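PDB 3AJX: 3-hexulose-6-phosphate synthase from Mycobacterium gastri, which is a TIM-barrel enzyme of the orotidine 5'-phosphate decarboxylase / HUMPS family and binds a magnesium ion. Local coordinates for residues Val56-Thr62 and Ala78-Leu84; Leu147-Leu151 and Ser162-Gly166; Ala23-Ile29 and His51-Ile55. The protein carries 1 engineered substitution. One frame throughout, in Å; residues are numbered along the deposited sequence.

From the N terminus, interaction 3 closes first: it brings residues 23-29 and 51-55 together across a loop that holds the rest of strand 28-31 and helices 33-39 and 42-50. Interaction 1 follows, joining strands 55-62 and 80-84 around helix 66-75. Much later in the chain, interaction 2 sets helix 148-157 against strand 161-164, closing the short connection of residues 152-161. The three are in series, with neither nesting nor crossing. Interactions 3 and 1 abut, since strand 55-62 lies between strands 28-31 and 80-84 in the barrel, and Phe57 N probably bonds to Ile29 O. Interaction 2 belongs to another part of the barrel wall, its centre about 19 Å from that of interaction 1.

Interaction 1 of 3, residues Val56-Thr62 and Ala78-Leu84; sequences VFADMKT and ADLVTVL. With MG (magnesium ion), chain F.
Phe57 and Leu80 meet on the inner face of the sheet, where Leu80 CD1 comes to the edge of the phenyl ring, 4.0 Å from Phe57 CD1. On the outer face the methyl groups of Ala58 and Ala78 touch, CB to CB 3.7 Å, and both pack on Ile44 of helix 42-50. Toward the C-terminal end Leu84 CD2 lies 3.9 Å from Lys61 CG, against the aliphatic part of the lysine.

These residues belong to two parallel neighbouring strands of the TIM barrel, joined through helix 66-75 as a beta-alpha-beta unit. The strand pairing is interrupted by a beta bulge: Ala58 pairs with Val81, yet Thr62 pairs with Val83, and Asp59 is the centre of an inverse gamma turn.

Thr82 lies opposite the bulge, between Val81 and Val83. Its OG1, held between the backbone N and the carbonyl carbon (chi1 57°), accepts from Lys61 N at 2.9 Å and donates to Asp59 OD1 at 2.7 Å. That bond reaches the anti side of the carboxylate, 17° out of its plane, and helps fix its rotation. Asp59 OD2, the other oxygen, binds the magnesium ion at 2.1 Å, in a site that also includes Glu30 and water molecules. The same OD2 forms a salt bridge with Lys61 NZ, 2.8 Å away, which has a further partner in Thr33. At the other end of the pair, Val56 O takes bonds from both Asp79 N and Leu80 N. Asp79 OD1 in turn accepts an almost straight bond from Val56 N at 2.8 Å (175° at the hydrogen) and pairs with Lys48.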
loop_
_atom_site.group_PDB
_atom_site.type_symbol
_atom_site.label_atom_id
_atom_site.label_comp_id
_atom_site.label_asym_id
_atom_site.label_seq_id
_atom_site.Cartn_x
_atom_site.Cartn_y
_atom_site.Cartn_z
ATOM N N VAL A 56 18.336 -3.176 5.265
ATOM C CA VAL A 56 17.330 -2.147 5.023
ATOM C C VAL A 56 16.032 -2.796 4.550
ATOM O O VAL A 56 16.002 -3.515 3.553
ATOM C CB VAL A 56 17.836 -1.117 3.996
ATOM C CG1 VAL A 56 16.726 -0.145 3.636
ATOM C CG2 VAL A 56 19.017 -0.348 4.591
ATOM N N PHE A 57 14.968 -2.519 5.294
ATOM C CA PHE A 57 13.633 -3.074 5.084
ATOM C C PHE A 57 12.698 -1.990 4.524
ATOM O O PHE A 57 12.444 -0.987 5.187
ATOM C CB PHE A 57 13.170 -3.569 6.463
ATOM C CG PHE A 57 11.836 -4.249 6.494
ATOM C CD1 PHE A 57 11.755 -5.613 6.768
ATOM C CD2 PHE A 57 10.659 -3.512 6.418
ATOM C CE1 PHE A 57 10.525 -6.232 6.983
ATOM C CE2 PHE A 57 9.426 -4.120 6.630
ATOM C CZ PHE A 57 9.362 -5.487 6.918
ATOM N N ALA A 58 12.208 -2.182 3.300
ATOM C CA ALA A 58 11.295 -1.213 2.684
ATOM C C ALA A 58 9.868 -1.733 2.836
ATOM O O ALA A 58 9.500 -2.728 2.208
ATOM C CB ALA A 58 11.642 -1.021 1.202
ATOM N N ASP A 59 9.080 -1.064 3.676
ATOM C CA ASP A 59 7.702 -1.475 3.937
ATOM C C ASP A 59 6.755 -0.988 2.844
ATOM O O ASP A 59 5.907 -0.116 3.069
ATOM C CB ASP A 59 7.244 -0.935 5.297
ATOM C CG ASP A 59 6.134 -1.767 5.913
ATOM O OD1 ASP A 59 5.579 -2.641 5.217
ATOM O OD2 ASP A 59 5.813 -1.542 7.099
ATOM N N MET A 60 6.901 -1.568 1.658
ATOM C CA MET A 60 6.080 -1.206 0.507
ATOM C C MET A 60 4.616 -1.602 0.670
ATOM O O MET A 60 3.723 -0.908 0.184
ATOM C CB MET A 60 6.637 -1.880 -0.752
ATOM C CG MET A 60 8.053 -1.487 -1.129
ATOM S SD MET A 60 8.168 0.200 -1.769
ATOM C CE MET A 60 7.728 -0.042 -3.506
ATOM N N LYS A 61 4.379 -2.714 1.367
ATOM C CA LYS A 61 3.028 -3.242 1.556
ATOM C C LYS A 61 2.359 -3.369 0.191
ATOM O O LYS A 61 1.206 -2.983 -0.000
ATOM C CB LYS A 61 2.193 -2.345 2.479
ATOM C CG LYS A 61 2.490 -2.542 3.962
ATOM C CD LYS A 61 1.470 -1.819 4.831
ATOM C CE LYS A 61 1.740 -2.036 6.313
ATOM N NZ LYS A 61 3.060 -1.482 6.727
ATOM N N THR A 62 3.106 -3.926 -0.754
ATOM C CA THR A 62 2.620 -4.118 -2.113
ATOM C C THR A 62 1.325 -4.922 -2.184
ATOM O O THR A 62 1.187 -5.962 -1.539
ATOM C CB THR A 62 3.689 -4.808 -2.956
ATOM O OG1 THR A 62 4.867 -3.994 -2.957
ATOM C CG2 THR A 62 3.204 -5.013 -4.387
ATOM N N ALA A 78 16.943 -1.475 -1.046
ATOM C CA ALA A 78 16.317 -2.314 -0.036
ATOM C C ALA A 78 16.872 -3.731 -0.090
ATOM O O ALA A 78 17.202 -4.241 -1.161
ATOM C CB ALA A 78 14.806 -2.343 -0.239
ATOM N N ASP A 79 16.980 -4.357 1.079
ATOM C CA ASP A 79 17.455 -5.729 1.185
ATOM C C ASP A 79 16.238 -6.625 1.353
ATOM O O ASP A 79 16.257 -7.798 0.987
ATOM C CB ASP A 79 18.374 -5.882 2.394
ATOM C CG ASP A 79 19.647 -5.074 2.258
ATOM O OD1 ASP A 79 19.856 -4.152 3.076
ATOM O OD2 ASP A 79 20.427 -5.364 1.323
ATOM N N LEU A 80 15.179 -6.048 1.911
ATOM C CA LEU A 80 13.927 -6.757 2.140
ATOM C C LEU A 80 12.771 -5.832 1.781
ATOM O O LEU A 80 12.847 -4.623 1.997
ATOM C CB LEU A 80 13.799 -7.160 3.614
ATOM C CG LEU A 80 14.818 -8.152 4.186
ATOM C CD1 LEU A 80 14.671 -8.210 5.705
ATOM C CD2 LEU A 80 14.609 -9.521 3.564
ATOM N N VAL A 81 11.703 -6.404 1.234
ATOM C CA VAL A 81 10.526 -5.631 0.865
ATOM C C VAL A 81 9.288 -6.384 1.329
ATOM O O VAL A 81 9.286 -7.613 1.368
ATOM C CB VAL A 81 10.429 -5.430 -0.664
ATOM C CG1 VAL A 81 11.660 -4.699 -1.173
ATOM C CG2 VAL A 81 10.274 -6.770 -1.356
ATOM N N THR A 82 8.246 -5.645 1.694
ATOM C CA THR A 82 7.013 -6.279 2.135
ATOM C C THR A 82 5.947 -6.287 1.061
ATOM O O THR A 82 5.825 -5.346 0.273
ATOM C CB THR A 82 6.391 -5.594 3.379
ATOM O OG1 THR A 82 6.145 -4.209 3.111
ATOM C CG2 THR A 82 7.302 -5.731 4.567
ATOM N N VAL A 83 5.186 -7.375 1.044
ATOM C CA VAL A 83 4.064 -7.565 0.138
ATOM C C VAL A 83 2.959 -7.988 1.094
ATOM O O VAL A 83 3.216 -8.737 2.037
ATOM C CB VAL A 83 4.316 -8.708 -0.865
ATOM C CG1 VAL A 83 3.077 -8.922 -1.737
ATOM C CG2 VAL A 83 5.523 -8.390 -1.721
ATOM N N LEU A 84 1.744 -7.498 0.878
ATOM C CA LEU A 84 0.627 -7.847 1.753
ATOM C C LEU A 84 0.169 -9.288 1.569
ATOM O O LEU A 84 0.098 -9.790 0.449
ATOM C CB LEU A 84 -0.565 -6.921 1.498
ATOM C CG LEU A 84 -0.383 -5.459 1.894
ATOM C CD1 LEU A 84 -1.634 -4.660 1.527
ATOM C CD2 LEU A 84 -0.111 -5.375 3.392
HETATM MG MG MG F . 5.786 -2.158 9.101
HETATM O O HOH W 1 7.381 -4.927 -2.371
HETATM O O HOH W 2 3.783 -2.448 9.253
HETATM O O HOH W 3 6.614 -2.804 10.298
HETATM O O HOH W 4 5.639 -4.047 8.087
#

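Interaction 2 of 3, residues Leu147-Leu151 and Ser162-Gly166; sequences LNGLL and SVAGG. With SO4 (sulfate ion), chain G.
Leu147 and Leu150 face the end of strand 161-164, the CA of Leu147 6.5 Å from that of Gly165 and the CA of Leu150 7.1 Å from that of Val163. The contact is carried by leucine methyl groups, which meet one valine and two backbone carbonyl oxygens. Leu147 has its CG anti to the backbone N (chi1 -178°), and this carries CD1 inward to Val163 CG1 at 3.9 Å and to the carbonyl oxygen of Gly165. Leu151 takes the other branch of the valine: its side chain crosses that of Val163 at about a right angle, with CD2 3.8 Å from CG2. Both leucines thus bear on Val163 from the helix side, Leu147 at CG1 and Leu151 mainly at CG2.

This is the helix-against-strand packing of a TIM barrel. Val163 turns outward to the helical layer, where Val175 of helix 172-177 also meets it, whereas Ala164 points the opposite way, into the barrel, with Glu132, His134 and Val184 around it. Leu150 reaches past the valine to the strand end, placing CD1 3.6 Å from Ala164 O and 4.3 Å from Gly165 CA; the lack of a side chain on Gly165 leaves room for this close approach.

At Gly165 the chain leaves the strand (psi 57°), and the backbone N-H of Gly166 points at the bound sulfate ion, 3.1 Å from N to sulfate O2, with a weak second bond to O3. Gln140 NE2 and the amides of Gly186 and Gly187 also hold the sulfate. Its place, beyond the C-terminal ends of strands 161-164 and 182-185, is consistent with the phosphate-binding site common in TIM barrels.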
loop_
_atom_site.group_PDB
_atom_site.type_symbol
_atom_site.label_atom_id
_atom_site.label_comp_id
_atom_site.label_asym_id
_atom_site.label_seq_id
_atom_site.Cartn_x
_atom_site.Cartn_y
_atom_site.Cartn_z
ATOM N N LEU A 147 -1.445 -8.515 22.328
ATOM C CA LEU A 147 -0.301 -8.928 21.524
ATOM C C LEU A 147 -0.172 -10.449 21.450
ATOM O O LEU A 147 0.448 -10.985 20.529
ATOM C CB LEU A 147 0.977 -8.337 22.119
ATOM C CG LEU A 147 2.291 -8.617 21.395
ATOM C CD1 LEU A 147 2.285 -7.925 20.040
ATOM C CD2 LEU A 147 3.451 -8.123 22.240
ATOM N N ASN A 148 -0.763 -11.146 22.415
ATOM C CA ASN A 148 -0.681 -12.602 22.451
ATOM C C ASN A 148 -1.359 -13.284 21.266
ATOM O O ASN A 148 -1.052 -14.435 20.951
ATOM C CB ASN A 148 -1.260 -13.132 23.765
ATOM C CG ASN A 148 -0.506 -12.619 24.978
ATOM O OD1 ASN A 148 0.726 -12.651 25.020
ATOM N ND2 ASN A 148 -1.244 -12.150 25.979
ATOM N N GLY A 149 -2.277 -12.581 20.612
ATOM C CA GLY A 149 -2.946 -13.150 19.457
ATOM C C GLY A 149 -1.942 -13.328 18.331
ATOM O O GLY A 149 -1.972 -14.321 17.603
ATOM N N LEU A 150 -1.048 -12.354 18.189
ATOM C CA LEU A 150 -0.019 -12.404 17.156
ATOM C C LEU A 150 1.010 -13.476 17.492
ATOM O O LEU A 150 1.487 -14.188 16.609
ATOM C CB LEU A 150 0.686 -11.048 17.036
ATOM C CG LEU A 150 -0.156 -9.850 16.595
ATOM C CD1 LEU A 150 0.675 -8.580 16.705
ATOM C CD2 LEU A 150 -0.647 -10.052 15.165
ATOM N N LEU A 151 1.353 -13.589 18.771
ATOM C CA LEU A 151 2.333 -14.578 19.198
ATOM C C LEU A 151 1.786 -15.989 18.997
ATOM O O LEU A 151 2.514 -16.887 18.571
ATOM C CB LEU A 151 2.710 -14.360 20.668
ATOM C CG LEU A 151 3.243 -12.964 21.018
ATOM C CD1 LEU A 151 3.677 -12.924 22.476
ATOM C CD2 LEU A 151 4.410 -12.616 20.116
ATOM N N SER A 162 8.258 -12.405 12.263
ATOM C CA SER A 162 8.618 -11.229 13.035
ATOM C C SER A 162 7.316 -10.781 13.687
ATOM O O SER A 162 6.232 -11.173 13.251
ATOM C CB SER A 162 9.162 -10.123 12.125
ATOM O OG SER A 162 8.190 -9.697 11.188
ATOM N N VAL A 163 7.421 -9.983 14.742
ATOM C CA VAL A 163 6.242 -9.491 15.439
ATOM C C VAL A 163 6.262 -7.970 15.491
ATOM O O VAL A 163 7.253 -7.367 15.901
ATOM C CB VAL A 163 6.172 -10.042 16.885
ATOM C CG1 VAL A 163 4.955 -9.477 17.605
ATOM C CG2 VAL A 163 6.106 -11.567 16.854
ATOM N N ALA A 164 5.167 -7.362 15.048
ATOM C CA ALA A 164 5.016 -5.912 15.058
ATOM C C ALA A 164 3.628 -5.617 15.615
ATOM O O ALA A 164 2.612 -6.009 15.032
ATOM C CB ALA A 164 5.159 -5.346 13.640
ATOM N N GLY A 165 3.588 -4.940 16.758
ATOM C CA GLY A 165 2.314 -4.614 17.374
ATOM C C GLY A 165 2.481 -3.910 18.706
ATOM O O GLY A 165 1.979 -4.371 19.731
ATOM N N GLY A 166 3.193 -2.789 18.690
ATOM C CA GLY A 166 3.404 -2.033 19.909
ATOM C C GLY A 166 4.346 -2.714 20.881
ATOM O O GLY A 166 4.205 -2.569 22.097
HETATM S S SO4 G . 4.965 -0.309 16.359
HETATM O O1 SO4 G . 4.597 1.072 16.738
HETATM O O2 SO4 G . 3.752 -1.121 16.142
HETATM O O3 SO4 G . 5.765 -0.914 17.442
HETATM O O4 SO4 G . 5.765 -0.273 15.121
#

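Interaction 3 of 3, residues Ala23-Ile29 and His51-Ile55; sequences AEYVDII and HPDKI
Lys54 reaches across to the 23-29 segment, and its side chain passes from an apolar partner near CB to two carbonyl oxygens at its tip. CB packs 4.0 Å from Ile29 CD1, and CG remains against the same methyl group. The chain then bends at chi2 (-69°) and runs extended to its end, so that CD comes alongside the carbonyl oxygens of Val26 and Ala23, and CE comes close to Ala23 O. At the tip NZ donates to both: to Val26 O at 2.8 Å, nearly along the C=O axis, and to Ala23 O at 2.9 Å, from a direction tilted 35° out of the carbonyl plane. Ala23 O also accepts from Val26 N, which arrives on the opposite face of that plane. Two carbonyls of the turn that follows helix 12-22 therefore share one ammonium group, whose positive charge probably suits the C-terminal end of this helical run.

His51 lies beside the lysine. Ala23 CB is 3.6 Å from its ND1, and Ile29 CD1 is 3.9 Å from its CG, the isoleucine lying square to the histidine. Ile29 CD1 thus touches both His51 and the base of Lys54.

Next to these side chains the backbones begin to pair as parallel strands. Ile29 N donates to Ile55 O at 2.8 Å, while the bond from Ile55 N to Asp27 O is weak. Ile28 CG1 meets Ile55 CB at 3.9 Å on the same face of the sheet. Asp27 turns from this contact to Arg203 of helix 195-204. The type I turn of residues 51-54 leads from helix 42-50 into strand 55-62, and the contact lies where strand 28-31, lined on its far side by strand 2-7, starts beside strand 55-62 at the N-terminal rim of the barrel.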
loop_
_atom_site.group_PDB
_atom_site.type_symbol
_atom_site.label_atom_id
_atom_site.label_comp_id
_atom_site.label_asym_id
_atom_site.label_seq_id
_atom_site.Cartn_x
_atom_site.Cartn_y
_atom_site.Cartn_z
ATOM N N ALA A 23 20.953 2.965 14.970
ATOM C CA ALA A 23 21.580 1.958 14.111
ATOM C C ALA A 23 22.434 0.916 14.832
ATOM O O ALA A 23 22.332 -0.282 14.558
ATOM C CB ALA A 23 22.415 2.649 13.037
ATOM N N GLU A 24 23.278 1.373 15.749
ATOM C CA GLU A 24 24.164 0.475 16.484
ATOM C C GLU A 24 23.447 -0.562 17.341
ATOM O O GLU A 24 24.037 -1.578 17.709
ATOM C CB GLU A 24 25.113 1.296 17.363
ATOM C CG GLU A 24 24.403 2.225 18.334
ATOM C CD GLU A 24 25.349 3.202 19.007
ATOM O OE1 GLU A 24 26.218 2.753 19.788
ATOM O OE2 GLU A 24 25.224 4.421 18.750
ATOM N N TYR A 25 22.178 -0.318 17.652
ATOM C CA TYR A 25 21.414 -1.237 18.490
ATOM C C TYR A 25 20.445 -2.137 17.734
ATOM O O TYR A 25 19.807 -3.005 18.332
ATOM C CB TYR A 25 20.637 -0.451 19.548
ATOM C CG TYR A 25 21.500 0.480 20.362
ATOM C CD1 TYR A 25 21.396 1.862 20.219
ATOM C CD2 TYR A 25 22.439 -0.022 21.259
ATOM C CE1 TYR A 25 22.209 2.722 20.950
ATOM C CE2 TYR A 25 23.257 0.827 21.994
ATOM C CZ TYR A 25 23.137 2.196 21.835
ATOM O OH TYR A 25 23.953 3.035 22.554
ATOM N N VAL A 26 20.333 -1.940 16.426
ATOM C CA VAL A 26 19.403 -2.742 15.632
ATOM C C VAL A 26 20.063 -3.513 14.500
ATOM O O VAL A 26 21.143 -3.156 14.025
ATOM C CB VAL A 26 18.293 -1.864 15.016
ATOM C CG1 VAL A 26 17.574 -1.092 16.110
ATOM C CG2 VAL A 26 18.890 -0.918 13.988
ATOM N N ASP A 27 19.388 -4.575 14.068
ATOM C CA ASP A 27 19.869 -5.420 12.982
ATOM C C ASP A 27 19.220 -4.998 11.671
ATOM O O ASP A 27 19.833 -5.065 10.605
ATOM C CB ASP A 27 19.504 -6.877 13.261
ATOM C CG ASP A 27 20.042 -7.366 14.581
ATOM O OD1 ASP A 27 21.266 -7.588 14.671
ATOM O OD2 ASP A 27 19.245 -7.517 15.530
ATOM N N ILE A 28 17.973 -4.550 11.769
ATOM C CA ILE A 28 17.205 -4.150 10.601
ATOM C C ILE A 28 16.642 -2.750 10.758
ATOM O O ILE A 28 16.101 -2.406 11.809
ATOM C CB ILE A 28 16.030 -5.137 10.377
ATOM C CG1 ILE A 28 16.581 -6.551 10.187
ATOM C CG2 ILE A 28 15.189 -4.712 9.175
ATOM C CD1 ILE A 28 15.510 -7.613 10.115
ATOM N N ILE A 29 16.791 -1.942 9.713
ATOM C CA ILE A 29 16.256 -0.585 9.707
ATOM C C ILE A 29 15.111 -0.565 8.703
ATOM O O ILE A 29 15.321 -0.744 7.501
ATOM C CB ILE A 29 17.305 0.449 9.263
ATOM C CG1 ILE A 29 18.459 0.474 10.263
ATOM C CG2 ILE A 29 16.667 1.831 9.179
ATOM C CD1 ILE A 29 19.636 1.313 9.805
ATOM N N HIS A 51 23.990 3.614 6.057
ATOM C CA HIS A 51 24.155 2.396 6.849
ATOM C C HIS A 51 24.233 1.190 5.907
ATOM O O HIS A 51 23.390 0.287 5.951
ATOM C CB HIS A 51 22.967 2.253 7.804
ATOM C CG HIS A 51 22.745 3.456 8.666
ATOM N ND1 HIS A 51 23.478 3.701 9.807
ATOM C CD2 HIS A 51 21.919 4.519 8.515
ATOM C CE1 HIS A 51 23.115 4.863 10.322
ATOM N NE2 HIS A 51 22.172 5.380 9.556
ATOM N N PRO A 52 25.271 1.150 5.056
ATOM C CA PRO A 52 25.497 0.082 4.080
ATOM C C PRO A 52 25.578 -1.348 4.600
ATOM O O PRO A 52 25.253 -2.283 3.875
ATOM C CB PRO A 52 26.786 0.521 3.386
ATOM C CG PRO A 52 27.515 1.235 4.476
ATOM C CD PRO A 52 26.423 2.069 5.093
ATOM N N ASP A 53 26.000 -1.530 5.845
ATOM C CA ASP A 53 26.109 -2.877 6.381
ATOM C C ASP A 53 24.951 -3.280 7.288
ATOM O O ASP A 53 25.039 -4.256 8.032
ATOM C CB ASP A 53 27.450 -3.048 7.097
ATOM C CG ASP A 53 28.631 -2.848 6.160
ATOM O OD1 ASP A 53 28.571 -3.357 5.020
ATOM O OD2 ASP A 53 29.616 -2.191 6.561
ATOM N N LYS A 54 23.864 -2.518 7.216
ATOM C CA LYS A 54 22.668 -2.813 7.991
ATOM C C LYS A 54 21.632 -3.326 7.003
ATOM O O LYS A 54 21.665 -2.967 5.828
ATOM C CB LYS A 54 22.131 -1.551 8.671
ATOM C CG LYS A 54 22.965 -1.059 9.840
ATOM C CD LYS A 54 22.870 -2.005 11.021
ATOM C CE LYS A 54 23.758 -1.545 12.159
ATOM N NZ LYS A 54 23.716 -2.479 13.314
ATOM N N ILE A 55 20.723 -4.172 7.473
ATOM C CA ILE A 55 19.672 -4.694 6.609
ATOM C C ILE A 55 18.602 -3.617 6.491
ATOM O O ILE A 55 18.037 -3.187 7.497
ATOM C CB ILE A 55 19.047 -5.971 7.203
ATOM C CG1 ILE A 55 20.086 -7.094 7.212
ATOM C CG2 ILE A 55 17.813 -6.378 6.401
ATOM C CD1 ILE A 55 19.647 -8.341 7.947
#